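Local coordinates for protein chloramphenicol acetyltransferase (Bacteroides thetaiotaomicron, PDB 2I9D) that probably transfers an acetyl group from acetyl-CoA to the antibiotic chloramphenicol and assembles as a trimer, at residues Lys5-Ile10 with Arg79-Asp84; Thr33-Cys38 with Asp154-Ser159. All coordinates share one frame; numbering follows the deposited sequence.

Contact 1: residues Lys5-Ile10 with Arg79-Asp84; sequences KQIIDI and RVVLYD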
loop_
_atom_site.group_PDB
_atom_site.type_symbol
_atom_site.label_atom_id
_atom_site.label_comp_id
_atom_site.label_asym_id
_atom_site.label_seq_id
_atom_site.Cartn_x
_atom_site.Cartn_y
_atom_site.Cartn_z
ATOM N N LYS A 5 4.024 -22.413 -22.521
ATOM C CA LYS A 5 3.904 -20.977 -22.726
ATOM C C LYS A 5 4.193 -20.569 -24.183
ATOM O O LYS A 5 4.773 -21.349 -24.945
ATOM C CB LYS A 5 4.898 -20.277 -21.795
ATOM C CG LYS A 5 6.336 -20.694 -22.071
ATOM C CD LYS A 5 7.299 -20.375 -20.961
ATOM C CE LYS A 5 8.681 -20.865 -21.356
ATOM N NZ LYS A 5 9.710 -20.549 -20.350
ATOM N N GLN A 6 3.803 -19.346 -24.552
ATOM C CA GLN A 6 4.124 -18.774 -25.864
ATOM C C GLN A 6 5.019 -17.555 -25.712
ATOM O O GLN A 6 4.731 -16.665 -24.916
ATOM C CB GLN A 6 2.870 -18.312 -26.608
ATOM C CG GLN A 6 1.662 -19.248 -26.575
ATOM C CD GLN A 6 0.358 -18.528 -26.960
ATOM O OE1 GLN A 6 -0.734 -18.894 -26.499
ATOM N NE2 GLN A 6 0.474 -17.492 -27.797
ATOM N N ILE A 7 6.095 -17.497 -26.486
ATOM C CA ILE A 7 6.843 -16.256 -26.636
ATOM C C ILE A 7 5.922 -15.303 -27.404
ATOM O O ILE A 7 5.355 -15.667 -28.433
ATOM C CB ILE A 7 8.218 -16.484 -27.340
ATOM C CG1 ILE A 7 9.167 -17.285 -26.446
ATOM C CG2 ILE A 7 8.922 -15.173 -27.631
ATOM C CD1 ILE A 7 8.713 -18.672 -26.072
ATOM N N ILE A 8 5.723 -14.105 -26.866
ATOM C CA ILE A 8 4.796 -13.157 -27.472
ATOM C C ILE A 8 5.506 -12.322 -28.519
ATOM O O ILE A 8 6.577 -11.778 -28.253
ATOM C CB ILE A 8 4.071 -12.281 -26.394
ATOM C CG1 ILE A 8 2.830 -13.018 -25.900
ATOM C CG2 ILE A 8 3.676 -10.899 -26.924
ATOM C CD1 ILE A 8 2.777 -13.031 -24.464
ATOM N N ASP A 9 4.904 -12.256 -29.709
ATOM C CA ASP A 9 5.348 -11.339 -30.745
ATOM C C ASP A 9 4.980 -9.913 -30.341
ATOM O O ASP A 9 3.830 -9.487 -30.467
ATOM C CB ASP A 9 4.739 -11.723 -32.106
ATOM C CG ASP A 9 5.134 -10.754 -33.248
ATOM O OD1 ASP A 9 6.149 -10.001 -33.158
ATOM O OD2 ASP A 9 4.390 -10.765 -34.254
ATOM N N ILE A 10 5.981 -9.189 -29.854
ATOM C CA ILE A 10 5.813 -7.828 -29.355
ATOM C C ILE A 10 5.232 -6.853 -30.392
ATOM O O ILE A 10 4.509 -5.919 -30.017
ATOM C CB ILE A 10 7.151 -7.281 -28.780
ATOM C CG1 ILE A 10 7.640 -8.150 -27.603
ATOM C CG2 ILE A 10 7.036 -5.806 -28.353
ATOM C CD1 ILE A 10 6.662 -8.248 -26.402
ATOM N N ARG A 79 12.347 -12.047 -21.947
ATOM C CA ARG A 79 11.289 -12.050 -22.969
ATOM C C ARG A 79 9.890 -12.113 -22.358
ATOM O O ARG A 79 9.647 -12.879 -21.420
ATOM C CB ARG A 79 11.469 -13.208 -23.970
ATOM C CG ARG A 79 12.735 -13.068 -24.839
ATOM C CD ARG A 79 12.898 -14.199 -25.851
ATOM N NE ARG A 79 12.853 -15.527 -25.229
ATOM C CZ ARG A 79 12.613 -16.663 -25.891
ATOM N NH1 ARG A 79 12.371 -16.645 -27.202
ATOM N NH2 ARG A 79 12.592 -17.821 -25.240
ATOM N N VAL A 80 8.977 -11.324 -22.921
ATOM C CA VAL A 80 7.575 -11.406 -22.567
ATOM C C VAL A 80 7.000 -12.727 -23.046
ATOM O O VAL A 80 7.111 -13.073 -24.225
ATOM C CB VAL A 80 6.767 -10.208 -23.102
ATOM C CG1 VAL A 80 5.265 -10.352 -22.787
ATOM C CG2 VAL A 80 7.337 -8.913 -22.542
ATOM N N VAL A 81 6.397 -13.462 -22.108
ATOM C CA VAL A 81 5.775 -14.746 -22.358
ATOM C C VAL A 81 4.371 -14.807 -21.763
ATOM O O VAL A 81 4.044 -14.083 -20.829
ATOM C CB VAL A 81 6.623 -15.910 -21.779
ATOM C CG1 VAL A 81 7.985 -15.968 -22.461
ATOM C CG2 VAL A 81 6.790 -15.756 -20.274
ATOM N N LEU A 82 3.549 -15.692 -22.301
ATOM C CA LEU A 82 2.222 -15.926 -21.775
ATOM C C LEU A 82 2.147 -17.413 -21.444
ATOM O O LEU A 82 2.296 -18.222 -22.333
ATOM C CB LEU A 82 1.156 -15.506 -22.814
ATOM C CG LEU A 82 -0.294 -15.997 -22.631
ATOM C CD1 LEU A 82 -0.957 -15.376 -21.411
ATOM C CD2 LEU A 82 -1.173 -15.764 -23.882
ATOM N N TYR A 83 1.947 -17.763 -20.174
ATOM C CA TYR A 83 1.823 -19.166 -19.738
ATOM C C TYR A 83 0.413 -19.724 -19.993
ATOM O O TYR A 83 -0.568 -19.015 -19.807
ATOM C CB TYR A 83 2.204 -19.325 -18.246
ATOM C CG TYR A 83 3.700 -19.279 -17.977
ATOM C CD1 TYR A 83 4.461 -20.454 -17.858
ATOM C CD2 TYR A 83 4.363 -18.063 -17.872
ATOM C CE1 TYR A 83 5.872 -20.389 -17.612
ATOM C CE2 TYR A 83 5.740 -17.994 -17.645
ATOM C CZ TYR A 83 6.493 -19.146 -17.518
ATOM O OH TYR A 83 7.860 -19.024 -17.303
ATOM N N ASP A 84 0.306 -20.985 -20.414
ATOM C CA ASP A 84 -0.999 -21.610 -20.629
ATOM C C ASP A 84 -1.730 -21.627 -19.303
ATOM O O ASP A 84 -2.915 -21.334 -19.240
ATOM C CB ASP A 84 -0.872 -23.079 -21.086
ATOM C CG ASP A 84 -0.331 -23.247 -22.535
ATOM O OD1 ASP A 84 0.132 -22.263 -23.175
ATOM O OD2 ASP A 84 -0.375 -24.415 -23.022
HETATM O O HOH W 1 8.878 -21.754 -18.125
HETATM O O HOH W 2 8.548 -11.914 -26.236
#

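Contact 2: residues Thr33-Cys38 with Asp154-Ser159; sequences TSEVEC and DLYFTS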
loop_
_atom_site.group_PDB
_atom_site.type_symbol
_atom_site.label_atom_id
_atom_site.label_comp_id
_atom_site.label_asym_id
_atom_site.label_seq_id
_atom_site.Cartn_x
_atom_site.Cartn_y
_atom_site.Cartn_z
ATOM N N THR A 33 -5.081 -2.891 -2.837
ATOM C CA THR A 33 -5.895 -3.680 -1.909
ATOM C C THR A 33 -7.383 -3.375 -2.115
ATOM O O THR A 33 -7.773 -2.206 -2.257
ATOM C CB THR A 33 -5.512 -3.401 -0.449
ATOM O OG1 THR A 33 -4.097 -3.524 -0.323
ATOM C CG2 THR A 33 -6.213 -4.377 0.501
ATOM N N SER A 34 -8.205 -4.415 -2.121
ATOM C CA SER A 34 -9.650 -4.243 -2.194
ATOM C C SER A 34 -10.298 -5.279 -1.294
ATOM O O SER A 34 -9.601 -6.079 -0.686
ATOM C CB SER A 34 -10.154 -4.362 -3.653
ATOM O OG SER A 34 -11.570 -4.212 -3.724
ATOM N N GLU A 35 -11.622 -5.263 -1.189
ATOM C CA GLU A 35 -12.331 -6.183 -0.306
ATOM C C GLU A 35 -13.349 -6.952 -1.102
ATOM O O GLU A 35 -13.911 -6.419 -2.057
ATOM C CB GLU A 35 -12.972 -5.459 0.876
ATOM C CG GLU A 35 -13.711 -4.174 0.539
ATOM C CD GLU A 35 -14.592 -3.681 1.681
ATOM O OE1 GLU A 35 -14.051 -3.059 2.638
ATOM O OE2 GLU A 35 -15.827 -3.930 1.603
ATOM N N VAL A 36 -13.520 -8.229 -0.770
ATOM C CA VAL A 36 -14.487 -9.062 -1.445
ATOM C C VAL A 36 -15.405 -9.673 -0.413
ATOM O O VAL A 36 -14.987 -9.974 0.725
ATOM C CB VAL A 36 -13.858 -10.230 -2.308
ATOM C CG1 VAL A 36 -13.097 -9.704 -3.519
ATOM C CG2 VAL A 36 -13.009 -11.207 -1.454
ATOM N N GLU A 37 -16.657 -9.860 -0.824
ATOM C CA GLU A 37 -17.607 -10.658 -0.058
ATOM C C GLU A 37 -17.251 -12.098 -0.218
ATOM O O GLU A 37 -16.848 -12.525 -1.293
ATOM C CB GLU A 37 -19.037 -10.428 -0.541
ATOM C CG GLU A 37 -19.644 -9.211 0.085
ATOM C CD GLU A 37 -21.103 -9.002 -0.326
ATOM O OE1 GLU A 37 -21.824 -10.013 -0.514
ATOM O OE2 GLU A 37 -21.507 -7.822 -0.441
ATOM N N CYS A 38 -17.393 -12.845 0.868
ATOM C CA CYS A 38 -16.991 -14.241 0.896
ATOM C C CYS A 38 -17.870 -15.059 1.849
ATOM O O CYS A 38 -17.466 -16.144 2.286
ATOM C CB CYS A 38 -15.508 -14.338 1.296
ATOM S SG CYS A 38 -15.117 -13.448 2.801
ATOM N N ASP A 154 -5.775 -13.744 10.803
ATOM C CA ASP A 154 -6.085 -13.023 12.046
ATOM C C ASP A 154 -5.864 -11.499 11.959
ATOM O O ASP A 154 -5.918 -10.796 12.986
ATOM C CB ASP A 154 -5.257 -13.578 13.219
ATOM C CG ASP A 154 -5.545 -15.056 13.499
ATOM O OD1 ASP A 154 -6.729 -15.463 13.476
ATOM O OD2 ASP A 154 -4.578 -15.807 13.739
ATOM N N LEU A 155 -5.610 -10.998 10.744
ATOM C CA LEU A 155 -5.379 -9.586 10.518
ATOM C C LEU A 155 -6.249 -9.030 9.390
ATOM O O LEU A 155 -6.205 -9.527 8.261
ATOM C CB LEU A 155 -3.901 -9.353 10.175
ATOM C CG LEU A 155 -3.428 -7.911 9.903
ATOM C CD1 LEU A 155 -3.833 -6.963 11.036
ATOM C CD2 LEU A 155 -1.914 -7.851 9.642
ATOM N N TYR A 156 -7.042 -8.001 9.706
ATOM C CA TYR A 156 -7.725 -7.213 8.679
ATOM C C TYR A 156 -6.792 -6.041 8.372
ATOM O O TYR A 156 -6.282 -5.369 9.289
ATOM C CB TYR A 156 -9.129 -6.729 9.123
ATOM C CG TYR A 156 -10.008 -6.365 7.922
ATOM C CD1 TYR A 156 -10.843 -7.316 7.339
ATOM C CD2 TYR A 156 -9.945 -5.091 7.334
ATOM C CE1 TYR A 156 -11.628 -7.003 6.209
ATOM C CE2 TYR A 156 -10.703 -4.764 6.194
ATOM C CZ TYR A 156 -11.554 -5.726 5.647
ATOM O OH TYR A 156 -12.325 -5.436 4.547
ATOM N N PHE A 157 -6.501 -5.835 7.091
ATOM C CA PHE A 157 -5.611 -4.727 6.684
ATOM C C PHE A 157 -6.308 -3.955 5.563
ATOM O O PHE A 157 -7.149 -4.521 4.852
ATOM C CB PHE A 157 -4.253 -5.261 6.212
ATOM C CG PHE A 157 -4.349 -6.366 5.158
ATOM C CD1 PHE A 157 -4.568 -6.048 3.805
ATOM C CD2 PHE A 157 -4.193 -7.728 5.513
ATOM C CE1 PHE A 157 -4.655 -7.060 2.822
ATOM C CE2 PHE A 157 -4.275 -8.751 4.529
ATOM C CZ PHE A 157 -4.502 -8.406 3.178
ATOM N N THR A 158 -5.959 -2.680 5.401
ATOM C CA THR A 158 -6.501 -1.911 4.290
ATOM C C THR A 158 -5.477 -1.729 3.178
ATOM O O THR A 158 -5.826 -1.275 2.076
ATOM C CB THR A 158 -6.999 -0.515 4.723
ATOM O OG1 THR A 158 -6.029 0.088 5.579
ATOM C CG2 THR A 158 -8.319 -0.617 5.445
ATOM N N SER A 159 -4.222 -2.086 3.464
ATOM C CA SER A 159 -3.145 -1.968 2.521
ATOM C C SER A 159 -1.993 -2.922 2.867
ATOM O O SER A 159 -1.562 -2.992 4.018
ATOM C CB SER A 159 -2.656 -0.519 2.537
ATOM O OG SER A 159 -1.485 -0.345 1.752
#

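Contact 1: residues Lys5-Ile10 with Arg79-Asp84
The Tyr83 ring carries the Lys5 side chain over one of its faces: CB stands 4.0 Å above the plane near the rim, and CD makes an off-centre CH-pi contact, 4.1 Å from the ring centroid. Lys5 CG sits between its backbone N and carbonyl carbon (chi1 60°), and from there the extended chain runs beside the tyrosine, both pointing the same way. Their polar ends are joined through a water that accepts from Lys5 NZ and donates to Tyr83 OH, while Asp75 forms a salt bridge with the ammonium and a hydrogen bond with the hydroxyl. The second flat group, the guanidinium of Arg79, has Ile7 CG1 over one face, off its centre and 3.4 Å from NH1; its NE is engaged by Asp77 in a salt bridge. Both groups lie on the same side of the antiparallel pairing of strand 5-7 with strand 80-83, whose non-hydrogen-bonded pairs are Lys5 with Tyr83 and Ile7 with Val81; 5-7 is an outermost strand of a three-stranded sheet and 80-83 the middle one, with 72-74 beyond. Gln6 and Leu82 form the hydrogen-bonded pair, Gln6 N to Leu82 O at 2.9 Å and Leu82 N to Gln6 O at 3.0 Å. Past the end of the first strand, Ile8 N donates to Val80 O in a nearly straight bond (173° at the hydrogen), and a water donating to both Ile8 O and Val80 O ties the backbones together again. On the face bearing Leu82, Ile8 CD1 is pressed 3.4 Å from Leu82 CB, tighter than usual for two carbons, and also meets Val80 CG1. Ile10 crosses Val80 at about a right angle, its CD1 lying 3.8 Å from Val80 CB, and Tyr72 of strand 72-74 touches Ile8, Val80 and Leu82.

Contact 2: residues Thr33-Cys38 with Asp154-Ser159
Glu35 OE1 approaches Tyr156 OH to 3.5 Å, but its principal partner is Arg183 of the third subunit, which forms a salt bridge with it; Arg183 of the same chain adds a long, weak ion pair. That second arginine also makes a cation-pi contact with Tyr156. The carboxylate and the tyrosine ring are turned 85° apart, and Tyr156 OH also lies 3.7 Å from Glu35 CB. Tyr156 CG stands anti to its backbone N (chi1 -160°), and beyond it the ring reaches toward Glu35. Two residues earlier on the strand, Thr33 packs against the backbone of Thr158 and Ser159, its CB 3.3 Å from Thr158 O, and through CG2 against the edge of the Phe157 ring. Thr33 OG1 is weakly hydrogen-bonded to Ile160 N. Thr158 O accepts from Thr158 OG1 of the third subunit. Ser159 pairs antiparallel with a strand of the second subunit and Thr33 with one of the third, so the sheet runs on across both interfaces of the trimer characteristic of this family. With Arg183 of the third subunit in a salt bridge and the same chain's Arg183 farther off, the Glu35 carboxylate is probably held in its charged form, which would link this buried contact electrostatically to the trimer.

In the fold
Contact 1 and contact 2 lie on opposite sides of the chain's centre, their own centres about 32 Å apart and their nearest atoms about 22 Å apart. Along the chain their segments alternate, 5-10, 33-38, 79-84 and 154-159, so the polypeptide passes from one site to the other three times. They share no sheet: contact 1 belongs to the small antiparallel sheet 5-7, 80-83 and 72-74, whereas 33-38 lies on strand 29-37, outermost within this chain in the six-stranded mixed sheet, which the third subunit extends. No other subunit touches contact 1, which attaches strand 5-7 to strand 80-83 within one subunit, while contact 2 lies where all three subunits meet.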